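Lin0012 protein (PDB 3K17) probably acts as a phosphomevalonate kinase, an ATP-dependent enzyme of the mevalonate pathway that leads to isoprenoid precursors. Local coordinates at residues A[34-39]-A[347-352]; A[217-222]-A[343-348]; A[122-127]-A[162-167]. One frame throughout, in Å; residues are numbered along the deposited sequence.

Interaction 1: A[34-39]-A[347-352]; sequences AVNRYI and LPFHTG
Gly-352 N donates a nearly straight hydrogen bond (N-H...O 174°) to Ala-34 O at 3.1 Å from above the carbonyl plane, and the CA atoms of Val-35 and Gly-352 approach to 4.1 Å beside the corner at Asn-36. That residue carries most of the polar contact. Its chi1 of 56° sets CG between the backbone N and the carbonyl carbon, and the amide beyond meets the loop: Asn-36 OD1 accepts from His-350 N at 3.2 Å, while ND2 donates to Pro-348 O at 3.2 Å, with that oxygen in the amide plane. Asn-36 CB also sits over the centre of the His-350 ring, a CH-pi contact of 3.5 Å to the centroid. Arg-37, extended from CG to NE, adds a weak hydrogen bond from NH2 to Pro-348 O at 3.1 Å, and Leu-347 CD2 lies over one face of its guanidinium. On the apolar flank Val-35 CG1 meets the edge of the Phe-349 ring at CE1, 4.0 Å away; Phe-215 packs edge-to-face with the same ring. Tyr-38 OH, 3.4 Å from Gly-352 CA, is hydrogen-bonded to Arg-353 N just beyond the segment. The loop between strands 345-346 and 355-357 is thus held where strand 29-35 gives way to strand 37-45. Side-chain bonds, one of them weak, largely stand in for regular backbone pairing here, and the guanidinium may further polarise the Pro-348 carbonyl.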
ATOM      1  N   ALA A  34      15.586  19.373 -38.284  1.00 17.08           N
ATOM      2  CA  ALA A  34      16.294  18.307 -37.596  1.00 17.86           C
ATOM      3  C   ALA A  34      17.732  18.822 -37.518  1.00 16.62           C
ATOM      4  O   ALA A  34      18.123  19.686 -38.313  1.00 16.66           O
ATOM      5  CB  ALA A  34      16.219  17.018 -38.403  1.00 15.13           C
ATOM      6  N   VAL A  35      18.518  18.319 -36.570  1.00 16.65           N
ATOM      7  CA  VAL A  35      19.896  18.781 -36.431  1.00 16.20           C
ATOM      8  C   VAL A  35      20.906  17.659 -36.640  1.00 16.72           C
ATOM      9  O   VAL A  35      20.577  16.476 -36.542  1.00 13.92           O
ATOM     10  CB  VAL A  35      20.143  19.433 -35.035  1.00 18.70           C
ATOM     11  CG1 VAL A  35      19.084  20.495 -34.754  1.00 17.31           C
ATOM     12  CG2 VAL A  35      20.110  18.376 -33.954  1.00 20.15           C
ATOM     13  N   ASN A  36      22.143  18.054 -36.921  1.00 15.44           N
ATOM     14  CA  ASN A  36      23.236  17.128 -37.161  1.00 16.31           C
ATOM     15  C   ASN A  36      23.810  16.478 -35.889  1.00 18.45           C
ATOM     16  O   ASN A  36      25.025  16.329 -35.750  1.00 16.80           O
ATOM     17  CB  ASN A  36      24.343  17.862 -37.927  1.00 16.56           C
ATOM     18  CG  ASN A  36      24.823  19.108 -37.204  1.00 17.63           C
ATOM     19  OD1 ASN A  36      24.024  19.928 -36.749  1.00 18.31           O
ATOM     20  ND2 ASN A  36      26.135  19.258 -37.097  1.00 23.18           N
ATOM     21  N   ARG A  37      22.929  16.093 -34.968  1.00 17.04           N
ATOM     22  CA  ARG A  37      23.323  15.428 -33.716  1.00 17.47           C
ATOM     23  C   ARG A  37      22.316  14.297 -33.604  1.00 17.36           C
ATOM     24  O   ARG A  37      21.108  14.512 -33.712  1.00 17.80           O
ATOM     25  CB  ARG A  37      23.257  16.411 -32.547  1.00 16.57           C
ATOM     26  CG  ARG A  37      24.324  17.500 -32.702  1.00 18.36           C
ATOM     27  CD  ARG A  37      24.154  18.700 -31.785  1.00 17.88           C
ATOM     28  NE  ARG A  37      25.009  19.783 -32.265  1.00 20.86           N
ATOM     29  CZ  ARG A  37      26.332  19.821 -32.132  1.00 20.01           C
ATOM     30  NH1 ARG A  37      26.974  18.842 -31.506  1.00 21.09           N
ATOM     31  NH2 ARG A  37      27.022  20.809 -32.687  1.00 19.00           N
ATOM     32  N   TYR A  38      22.823  13.091 -33.388  1.00 15.98           N
ATOM     33  CA  TYR A  38      21.977  11.916 -33.410  1.00 15.85           C
ATOM     34  C   TYR A  38      21.897  10.973 -32.225  1.00 16.50           C
ATOM     35  O   TYR A  38      22.762  10.923 -31.346  1.00 14.04           O
ATOM     36  CB  TYR A  38      22.387  11.060 -34.617  1.00 16.85           C
ATOM     37  CG  TYR A  38      22.374  11.797 -35.938  1.00 17.93           C
ATOM     38  CD1 TYR A  38      21.284  11.687 -36.801  1.00 17.03           C
ATOM     39  CD2 TYR A  38      23.419  12.656 -36.294  1.00 18.06           C
ATOM     40  CE1 TYR A  38      21.222  12.405 -37.973  1.00 16.63           C
ATOM     41  CE2 TYR A  38      23.367  13.397 -37.481  1.00 19.91           C
ATOM     42  CZ  TYR A  38      22.258  13.259 -38.312  1.00 18.84           C
ATOM     43  OH  TYR A  38      22.163  13.969 -39.481  1.00 18.25           O
ATOM     44  N   ILE A  39      20.816  10.210 -32.253  1.00 15.63           N
ATOM     45  CA  ILE A  39      20.600   9.135 -31.322  1.00 18.06           C
ATOM     46  C   ILE A  39      20.908   7.995 -32.292  1.00 18.44           C
ATOM     47  O   ILE A  39      20.477   8.035 -33.455  1.00 19.08           O
ATOM     48  CB  ILE A  39      19.132   9.072 -30.842  1.00 19.99           C
ATOM     49  CG1 ILE A  39      19.000   9.892 -29.548  1.00 20.97           C
ATOM     50  CG2 ILE A  39      18.708   7.615 -30.644  1.00 16.10           C
ATOM     51  CD1 ILE A  39      17.620   9.934 -28.964  1.00 28.76           C
ATOM     52  N   LEU A 347      26.540  25.392 -31.071  1.00 19.13           N
ATOM     53  CA  LEU A 347      26.421  24.017 -31.543  1.00 19.41           C
ATOM     54  C   LEU A 347      26.448  24.043 -33.079  1.00 20.27           C
ATOM     55  O   LEU A 347      25.412  24.247 -33.727  1.00 19.00           O
ATOM     56  CB  LEU A 347      25.113  23.374 -31.042  1.00 20.14           C
ATOM     57  CG  LEU A 347      24.905  23.283 -29.519  1.00 22.96           C
ATOM     58  CD1 LEU A 347      23.629  22.493 -29.207  1.00 21.27           C
ATOM     59  CD2 LEU A 347      26.100  22.599 -28.874  1.00 22.34           C
ATOM     60  N   PRO A 348      27.644  23.878 -33.681  1.00 19.61           N
ATOM     61  CA  PRO A 348      27.795  23.878 -35.144  1.00 20.21           C
ATOM     62  C   PRO A 348      26.637  23.113 -35.786  1.00 21.63           C
ATOM     63  O   PRO A 348      26.367  21.964 -35.442  1.00 20.36           O
ATOM     64  CB  PRO A 348      29.146  23.203 -35.340  1.00 21.19           C
ATOM     65  CG  PRO A 348      29.940  23.770 -34.158  1.00 17.95           C
ATOM     66  CD  PRO A 348      28.948  23.682 -33.010  1.00 19.32           C
ATOM     67  N   PHE A 349      25.965  23.758 -36.733  1.00 21.54           N
ATOM     68  CA  PHE A 349      24.788  23.177 -37.355  1.00 20.26           C
ATOM     69  C   PHE A 349      24.767  22.974 -38.866  1.00 21.31           C
ATOM     70  O   PHE A 349      25.346  23.733 -39.628  1.00 21.24           O
ATOM     71  CB  PHE A 349      23.572  24.044 -36.982  1.00 18.77           C
ATOM     72  CG  PHE A 349      22.312  23.727 -37.768  1.00 20.48           C
ATOM     73  CD1 PHE A 349      21.338  22.881 -37.241  1.00 19.02           C
ATOM     74  CD2 PHE A 349      22.107  24.272 -39.036  1.00 20.82           C
ATOM     75  CE1 PHE A 349      20.183  22.580 -37.963  1.00 19.15           C
ATOM     76  CE2 PHE A 349      20.948  23.976 -39.770  1.00 19.69           C
ATOM     77  CZ  PHE A 349      19.987  23.130 -39.232  1.00 20.36           C
ATOM     78  N   HIS A 350      24.087  21.907 -39.260  1.00 23.25           N
ATOM     79  CA  HIS A 350      23.787  21.593 -40.648  1.00 25.71           C
ATOM     80  C   HIS A 350      22.609  20.629 -40.529  1.00 25.08           C
ATOM     81  O   HIS A 350      22.528  19.833 -39.586  1.00 23.36           O
ATOM     82  CB  HIS A 350      24.987  21.067 -41.493  1.00 27.78           C
ATOM     83  CG  HIS A 350      25.642  19.818 -40.997  1.00 29.91           C
ATOM     84  ND1 HIS A 350      26.742  19.837 -40.165  1.00 33.21           N
ATOM     85  CD2 HIS A 350      25.425  18.515 -41.299  1.00 31.93           C
ATOM     86  CE1 HIS A 350      27.174  18.600 -39.980  1.00 30.39           C
ATOM     87  NE2 HIS A 350      26.393  17.781 -40.657  1.00 29.76           N
ATOM     88  N   THR A 351      21.652  20.768 -41.436  1.00 23.72           N
ATOM     89  CA  THR A 351      20.433  19.969 -41.407  1.00 22.85           C
ATOM     90  C   THR A 351      20.610  18.482 -41.154  1.00 21.59           C
ATOM     91  O   THR A 351      21.372  17.814 -41.843  1.00 20.21           O
ATOM     92  CB  THR A 351      19.639  20.166 -42.712  1.00 25.03           C
ATOM     93  OG1 THR A 351      19.564  21.567 -43.009  1.00 24.05           O
ATOM     94  CG2 THR A 351      18.222  19.626 -42.552  1.00 23.78           C
ATOM     95  N   GLY A 352      19.895  17.960 -40.155  1.00 21.63           N
ATOM     96  CA  GLY A 352      19.992  16.541 -39.848  1.00 19.77           C
ATOM     97  C   GLY A 352      19.179  15.670 -40.798  1.00 19.73           C
ATOM     98  O   GLY A 352      18.151  16.100 -41.316  1.00 20.67           O
TER

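Interaction 2: A[217-222]-A[343-348]; sequences VGWTGT and GIKHLP
Trp-219 and Lys-345 form an antiparallel hydrogen-bonded pair: Trp-219 N donates to Lys-345 O at 2.8 Å, and Lys-345 N returns a bond to Trp-219 O at 2.9 Å. One step along, Gly-218 faces His-346 as a non-hydrogen-bonded pair, and beyond it Leu-347 N reaches Val-217 O at 2.9 Å with an almost linear N-H...O (172°). The same oxygen receives a second, weak bond from His-346 ND1 at 3.4 Å. Past this point a water replaces direct pairing, accepting from Val-217 N and donating to Leu-347 O.

Side chains pack on both sides of this pairing. Val-217 CG1 lies 4.0 Å from Leu-347 CB. Ile-344 CG2 comes within 3.7 Å of Gly-218 CA, meeting main chain directly because the glycine has no side chain. Trp-219 CG is anti to the backbone N (chi1 -177°), and the indole presents its edge at CE3 to Lys-345 CB, the two side chains sharing a face of the sheet. Strand 345-346 is an outermost strand of a four-stranded antiparallel sheet ordered 310-313, 321-326, 214-219, 345-346; helices lie between the first and second and between the third and fourth strands in chain order, a beta-alpha-beta-beta-alpha-beta pattern consistent with the ferredoxin-like C-terminal domain of GHMP kinases.

Further out, Gly-221 CA covers the centre of one indole face, 3.3 Å above the plane, and Tyr-115 stacks edge-to-face with the indole. Ile-344 touches Leu-296 and Leu-300 of helix 295-306, and Gly-343, just after helix 329-341, has positive phi and closes it with a Schellman motif.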
ATOM      1  N   VAL A 217      22.850  27.865 -33.866  1.00 18.88           N
ATOM      2  CA  VAL A 217      22.272  27.222 -32.686  1.00 18.01           C
ATOM      3  C   VAL A 217      23.128  27.508 -31.450  1.00 17.72           C
ATOM      4  O   VAL A 217      24.338  27.296 -31.463  1.00 16.42           O
ATOM      5  CB  VAL A 217      22.168  25.684 -32.877  1.00 18.70           C
ATOM      6  CG1 VAL A 217      21.517  25.036 -31.648  1.00 17.23           C
ATOM      7  CG2 VAL A 217      21.357  25.371 -34.134  1.00 16.31           C
ATOM      8  N   GLY A 218      22.496  28.007 -30.393  1.00 18.65           N
ATOM      9  CA  GLY A 218      23.225  28.307 -29.169  1.00 18.19           C
ATOM     10  C   GLY A 218      22.569  27.722 -27.925  1.00 17.67           C
ATOM     11  O   GLY A 218      21.418  28.021 -27.633  1.00 18.36           O
ATOM     12  N   TRP A 219      23.303  26.887 -27.194  1.00 17.22           N
ATOM     13  CA  TRP A 219      22.790  26.261 -25.972  1.00 16.59           C
ATOM     14  C   TRP A 219      23.026  27.176 -24.771  1.00 16.33           C
ATOM     15  O   TRP A 219      24.158  27.569 -24.496  1.00 17.80           O
ATOM     16  CB  TRP A 219      23.484  24.916 -25.745  1.00 14.38           C
ATOM     17  CG  TRP A 219      22.974  24.167 -24.549  1.00 13.60           C
ATOM     18  CD1 TRP A 219      21.676  23.840 -24.277  1.00 11.19           C
ATOM     19  CD2 TRP A 219      23.765  23.574 -23.509  1.00 14.61           C
ATOM     20  NE1 TRP A 219      21.611  23.075 -23.138  1.00 15.30           N
ATOM     21  CE2 TRP A 219      22.880  22.891 -22.646  1.00 13.82           C
ATOM     22  CE3 TRP A 219      25.143  23.541 -23.227  1.00 16.90           C
ATOM     23  CZ2 TRP A 219      23.319  22.184 -21.514  1.00 14.22           C
ATOM     24  CZ3 TRP A 219      25.585  22.832 -22.097  1.00 14.78           C
ATOM     25  CH2 TRP A 219      24.670  22.161 -21.259  1.00 13.29           C
ATOM     26  N   THR A 220      21.960  27.507 -24.055  1.00 18.30           N
ATOM     27  CA  THR A 220      22.066  28.397 -22.908  1.00 20.00           C
ATOM     28  C   THR A 220      22.645  27.716 -21.679  1.00 21.24           C
ATOM     29  O   THR A 220      22.881  28.372 -20.664  1.00 21.81           O
ATOM     30  CB  THR A 220      20.700  28.983 -22.526  1.00 20.37           C
ATOM     31  OG1 THR A 220      19.847  27.928 -22.073  1.00 21.71           O
ATOM     32  CG2 THR A 220      20.064  29.681 -23.716  1.00 20.98           C
ATOM     33  N   GLY A 221      22.851  26.404 -21.763  1.00 20.61           N
ATOM     34  CA  GLY A 221      23.421  25.662 -20.647  1.00 22.37           C
ATOM     35  C   GLY A 221      22.490  25.554 -19.459  1.00 24.60           C
ATOM     36  O   GLY A 221      22.917  25.304 -18.328  1.00 25.71           O
ATOM     37  N   THR A 222      21.206  25.742 -19.720  1.00 24.79           N
ATOM     38  CA  THR A 222      20.201  25.681 -18.675  1.00 27.67           C
ATOM     39  C   THR A 222      19.174  24.614 -19.020  1.00 30.02           C
ATOM     40  O   THR A 222      18.381  24.775 -19.947  1.00 27.21           O
ATOM     41  CB  THR A 222      19.487  27.035 -18.531  1.00 28.97           C
ATOM     42  OG1 THR A 222      20.464  28.072 -18.370  1.00 30.61           O
ATOM     43  CG2 THR A 222      18.550  27.023 -17.330  1.00 31.03           C
ATOM     44  N   GLY A 343      28.679  32.959 -22.316  1.00 22.77           N
ATOM     45  CA  GLY A 343      28.599  31.638 -21.713  1.00 20.77           C
ATOM     46  C   GLY A 343      27.746  30.642 -22.491  1.00 20.87           C
ATOM     47  O   GLY A 343      27.591  29.485 -22.082  1.00 17.69           O
ATOM     48  N   ILE A 344      27.188  31.095 -23.611  1.00 20.63           N
ATOM     49  CA  ILE A 344      26.357  30.252 -24.469  1.00 18.67           C
ATOM     50  C   ILE A 344      27.261  29.329 -25.284  1.00 18.98           C
ATOM     51  O   ILE A 344      28.288  29.764 -25.798  1.00 19.90           O
ATOM     52  CB  ILE A 344      25.510  31.135 -25.432  1.00 20.81           C
ATOM     53  CG1 ILE A 344      24.451  31.900 -24.631  1.00 16.30           C
ATOM     54  CG2 ILE A 344      24.874  30.275 -26.528  1.00 17.08           C
ATOM     55  CD1 ILE A 344      23.929  33.149 -25.343  1.00 19.40           C
ATOM     56  N   LYS A 345      26.903  28.051 -25.379  1.00 19.42           N
ATOM     57  CA  LYS A 345      27.710  27.120 -26.157  1.00 20.90           C
ATOM     58  C   LYS A 345      27.180  27.011 -27.579  1.00 20.68           C
ATOM     59  O   LYS A 345      26.020  26.662 -27.795  1.00 19.48           O
ATOM     60  CB  LYS A 345      27.733  25.716 -25.533  1.00 22.77           C
ATOM     61  CG  LYS A 345      28.555  24.730 -26.350  1.00 23.40           C
ATOM     62  CD  LYS A 345      28.648  23.338 -25.724  1.00 30.42           C
ATOM     63  CE  LYS A 345      29.467  23.355 -24.442  1.00 32.39           C
ATOM     64  NZ  LYS A 345      30.758  24.083 -24.655  1.00 37.08           N
ATOM     65  N   HIS A 346      28.040  27.316 -28.542  1.00 20.05           N
ATOM     66  CA  HIS A 346      27.676  27.238 -29.948  1.00 21.69           C
ATOM     67  C   HIS A 346      27.595  25.768 -30.353  1.00 20.82           C
ATOM     68  O   HIS A 346      28.465  24.981 -29.999  1.00 20.26           O
ATOM     69  CB  HIS A 346      28.745  27.952 -30.792  1.00 22.93           C
ATOM     70  CG  HIS A 346      28.543  27.841 -32.273  1.00 23.94           C
ATOM     71  ND1 HIS A 346      27.331  28.090 -32.883  1.00 24.80           N
ATOM     72  CD2 HIS A 346      29.420  27.587 -33.272  1.00 24.34           C
ATOM     73  CE1 HIS A 346      27.474  27.998 -34.193  1.00 23.51           C
ATOM     74  NE2 HIS A 346      28.733  27.696 -34.456  1.00 24.61           N
ATOM     75  N   LEU A 347      26.540  25.392 -31.071  1.00 19.13           N
ATOM     76  CA  LEU A 347      26.421  24.017 -31.543  1.00 19.41           C
ATOM     77  C   LEU A 347      26.448  24.043 -33.079  1.00 20.27           C
ATOM     78  O   LEU A 347      25.412  24.247 -33.727  1.00 19.00           O
ATOM     79  CB  LEU A 347      25.113  23.374 -31.042  1.00 20.14           C
ATOM     80  CG  LEU A 347      24.905  23.283 -29.519  1.00 22.96           C
ATOM     81  CD1 LEU A 347      23.629  22.493 -29.207  1.00 21.27           C
ATOM     82  CD2 LEU A 347      26.100  22.599 -28.874  1.00 22.34           C
ATOM     83  N   PRO A 348      27.644  23.878 -33.681  1.00 19.61           N
ATOM     84  CA  PRO A 348      27.795  23.878 -35.144  1.00 20.21           C
ATOM     85  C   PRO A 348      26.637  23.113 -35.786  1.00 21.63           C
ATOM     86  O   PRO A 348      26.367  21.964 -35.442  1.00 20.36           O
ATOM     87  CB  PRO A 348      29.146  23.203 -35.340  1.00 21.19           C
ATOM     88  CG  PRO A 348      29.940  23.770 -34.158  1.00 17.95           C
ATOM     89  CD  PRO A 348      28.948  23.682 -33.010  1.00 19.32           C
TER
HETATM   90  O   HOH W   1      24.968  26.636 -35.152  1.00 21.78           O

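Interaction 3: A[122-127]-A[162-167]; sequences AATVAV and GDIASC
A chi1 of 169° in Val-125 sets CG1 anti to the backbone N, which leaves CG2 anti to the carbonyl carbon and facing the other helix, where it meets Ile-164; in Ile-164 a chi2 of -64° folds CD1 round to the same valine and to Thr-124. Both helices belong to the N-terminal domain of the GHMP kinase fold, where helix 119-135 packs against the mixed sheet and follows the glycine- and serine-rich segment that, in this family, usually forms the nucleotide phosphate-binding loop. The two short segments approach to 8.9 Å between axes and cross at -52°, so the contact is confined to the place where they come together.

Val-125 CG2 makes most of the valine's contacts. It lies 3.6 Å from Ile-164 O, 4.1 Å from Ile-164 CG2 and 4.0 Å from Cys-167 CB, and so rests between two residues one helical turn apart on segment 162-167. Ile-164 CD1 reaches past it to Thr-124 CB at 4.1 Å. The threonine hydroxyl is engaged within its own helix, with OG1 hydrogen-bonded to Ser-120 O, and its meeting with the isoleucine is therefore carried by carbon. Val-125 CG1 leans instead on the Cys-167 carbonyl.

Ile-11 of strand 7-18 touches both Val-125 and Cys-167, while Phe-145, Ala-148 and His-152 of helix 141-156 pack on Ile-164. All five contacting residues are buried, and the contact is carried by van der Waals packing of Ala, Val, Ile, Thr and Cys side chains. At its other end Ala-122 comes up to Cys-167, whose SG lies 4.0 Å from Ala-122 CB and 3.8 Å from Ala-122 N.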
ATOM      1  N   ALA A 122      13.337  11.473 -30.364  1.00 12.45           N
ATOM      2  CA  ALA A 122      14.362  10.815 -31.169  1.00 12.24           C
ATOM      3  C   ALA A 122      14.522   9.343 -30.817  1.00 12.53           C
ATOM      4  O   ALA A 122      14.696   8.491 -31.698  1.00 12.59           O
ATOM      5  CB  ALA A 122      15.688  11.541 -31.023  1.00 11.47           C
ATOM      6  N   ALA A 123      14.461   9.034 -29.527  1.00 13.53           N
ATOM      7  CA  ALA A 123      14.595   7.652 -29.089  1.00 12.42           C
ATOM      8  C   ALA A 123      13.396   6.848 -29.581  1.00 11.92           C
ATOM      9  O   ALA A 123      13.535   5.724 -30.079  1.00 11.76           O
ATOM     10  CB  ALA A 123      14.686   7.593 -27.555  1.00 14.83           C
ATOM     11  N   THR A 124      12.210   7.421 -29.426  1.00 13.15           N
ATOM     12  CA  THR A 124      10.992   6.760 -29.869  1.00 12.32           C
ATOM     13  C   THR A 124      11.081   6.447 -31.377  1.00 14.17           C
ATOM     14  O   THR A 124      10.816   5.325 -31.816  1.00 13.27           O
ATOM     15  CB  THR A 124       9.769   7.656 -29.610  1.00 13.02           C
ATOM     16  OG1 THR A 124       9.658   7.912 -28.206  1.00 14.12           O
ATOM     17  CG2 THR A 124       8.493   6.977 -30.089  1.00 10.08           C
ATOM     18  N   VAL A 125      11.459   7.448 -32.157  1.00 13.84           N
ATOM     19  CA  VAL A 125      11.577   7.292 -33.610  1.00 13.51           C
ATOM     20  C   VAL A 125      12.646   6.263 -33.986  1.00 15.45           C
ATOM     21  O   VAL A 125      12.481   5.526 -34.958  1.00 16.83           O
ATOM     22  CB  VAL A 125      11.884   8.661 -34.285  1.00 13.48           C
ATOM     23  CG1 VAL A 125      12.269   8.478 -35.757  1.00 13.74           C
ATOM     24  CG2 VAL A 125      10.647   9.560 -34.191  1.00 11.49           C
ATOM     25  N   ALA A 126      13.730   6.196 -33.214  1.00 13.63           N
ATOM     26  CA  ALA A 126      14.794   5.238 -33.487  1.00 15.45           C
ATOM     27  C   ALA A 126      14.275   3.808 -33.306  1.00 18.22           C
ATOM     28  O   ALA A 126      14.562   2.922 -34.122  1.00 18.49           O
ATOM     29  CB  ALA A 126      15.998   5.493 -32.563  1.00 11.70           C
ATOM     30  N   VAL A 127      13.509   3.583 -32.240  1.00 15.12           N
ATOM     31  CA  VAL A 127      12.957   2.262 -31.989  1.00 13.57           C
ATOM     32  C   VAL A 127      11.984   1.860 -33.108  1.00 15.50           C
ATOM     33  O   VAL A 127      12.074   0.752 -33.652  1.00 14.04           O
ATOM     34  CB  VAL A 127      12.219   2.220 -30.621  1.00 13.94           C
ATOM     35  CG1 VAL A 127      11.397   0.929 -30.493  1.00  9.28           C
ATOM     36  CG2 VAL A 127      13.248   2.314 -29.480  1.00 11.38           C
ATOM     37  N   GLY A 162       5.217  17.271 -32.832  1.00 18.06           N
ATOM     38  CA  GLY A 162       5.935  17.925 -33.917  1.00 15.90           C
ATOM     39  C   GLY A 162       7.390  17.482 -33.825  1.00 14.94           C
ATOM     40  O   GLY A 162       8.095  17.395 -34.835  1.00 13.45           O
ATOM     41  N   ASP A 163       7.841  17.193 -32.600  1.00 14.05           N
ATOM     42  CA  ASP A 163       9.205  16.732 -32.394  1.00 12.20           C
ATOM     43  C   ASP A 163       9.353  15.350 -33.014  1.00 12.79           C
ATOM     44  O   ASP A 163      10.364  15.051 -33.636  1.00 12.22           O
ATOM     45  CB  ASP A 163       9.572  16.704 -30.897  1.00 16.28           C
ATOM     46  CG  ASP A 163       8.528  16.015 -30.028  1.00 18.04           C
ATOM     47  OD1 ASP A 163       7.472  15.575 -30.537  1.00 18.04           O
ATOM     48  OD2 ASP A 163       8.777  15.919 -28.810  1.00 20.90           O
ATOM     49  N   ILE A 164       8.336  14.512 -32.845  1.00 11.62           N
ATOM     50  CA  ILE A 164       8.345  13.180 -33.430  1.00 13.79           C
ATOM     51  C   ILE A 164       8.455  13.318 -34.961  1.00 15.40           C
ATOM     52  O   ILE A 164       9.223  12.604 -35.607  1.00 14.75           O
ATOM     53  CB  ILE A 164       7.032  12.419 -33.086  1.00 12.86           C
ATOM     54  CG1 ILE A 164       7.027  12.010 -31.606  1.00 15.66           C
ATOM     55  CG2 ILE A 164       6.876  11.208 -33.976  1.00 14.50           C
ATOM     56  CD1 ILE A 164       8.114  11.028 -31.221  1.00 11.77           C
ATOM     57  N   ALA A 165       7.689  14.247 -35.531  1.00 14.43           N
ATOM     58  CA  ALA A 165       7.683  14.454 -36.983  1.00 16.16           C
ATOM     59  C   ALA A 165       9.055  14.849 -37.518  1.00 16.12           C
ATOM     60  O   ALA A 165       9.542  14.285 -38.504  1.00 17.70           O
ATOM     61  CB  ALA A 165       6.654  15.525 -37.354  1.00 12.74           C
ATOM     62  N   SER A 166       9.673  15.821 -36.854  1.00 15.82           N
ATOM     63  CA  SER A 166      10.974  16.313 -37.261  1.00 14.53           C
ATOM     64  C   SER A 166      12.045  15.232 -37.197  1.00 16.18           C
ATOM     65  O   SER A 166      12.851  15.110 -38.117  1.00 15.33           O
ATOM     66  CB  SER A 166      11.368  17.511 -36.393  1.00 14.78           C
ATOM     67  OG  SER A 166      12.661  17.973 -36.733  1.00 13.04           O
ATOM     68  N   CYS A 167      12.061  14.448 -36.115  1.00 14.94           N
ATOM     69  CA  CYS A 167      13.051  13.377 -35.972  1.00 14.28           C
ATOM     70  C   CYS A 167      12.851  12.288 -37.033  1.00 15.15           C
ATOM     71  O   CYS A 167      13.814  11.737 -37.567  1.00 15.95           O
ATOM     72  CB  CYS A 167      12.959  12.756 -34.573  1.00 12.98           C
ATOM     73  SG  CYS A 167      13.410  13.918 -33.255  1.00 16.00           S
TER

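From the N terminus, segment 34-39 opens interaction 1, whose loop spans most of the chain before closing on 347-352. Interaction 3 is nested inside it, joining helices 119-135 and 162-169 across an intervening stretch that contains helix 141-156. Interaction 2 follows in series, opening at 217-222 and closing at 343-348; it ends on the same stretch as interaction 1, sharing Leu-347 and Pro-348. Interactions 1 and 2 also touch where Phe-349 packs on Val-217, so the strand edge of the C-terminal sheet leads into the loop held by the N-terminal sheet. Ile-39 of that sheet packs on Ala-122, bringing interactions 1 and 3 together, whereas interactions 2 and 3 stay about 12 Å apart at their nearest atoms.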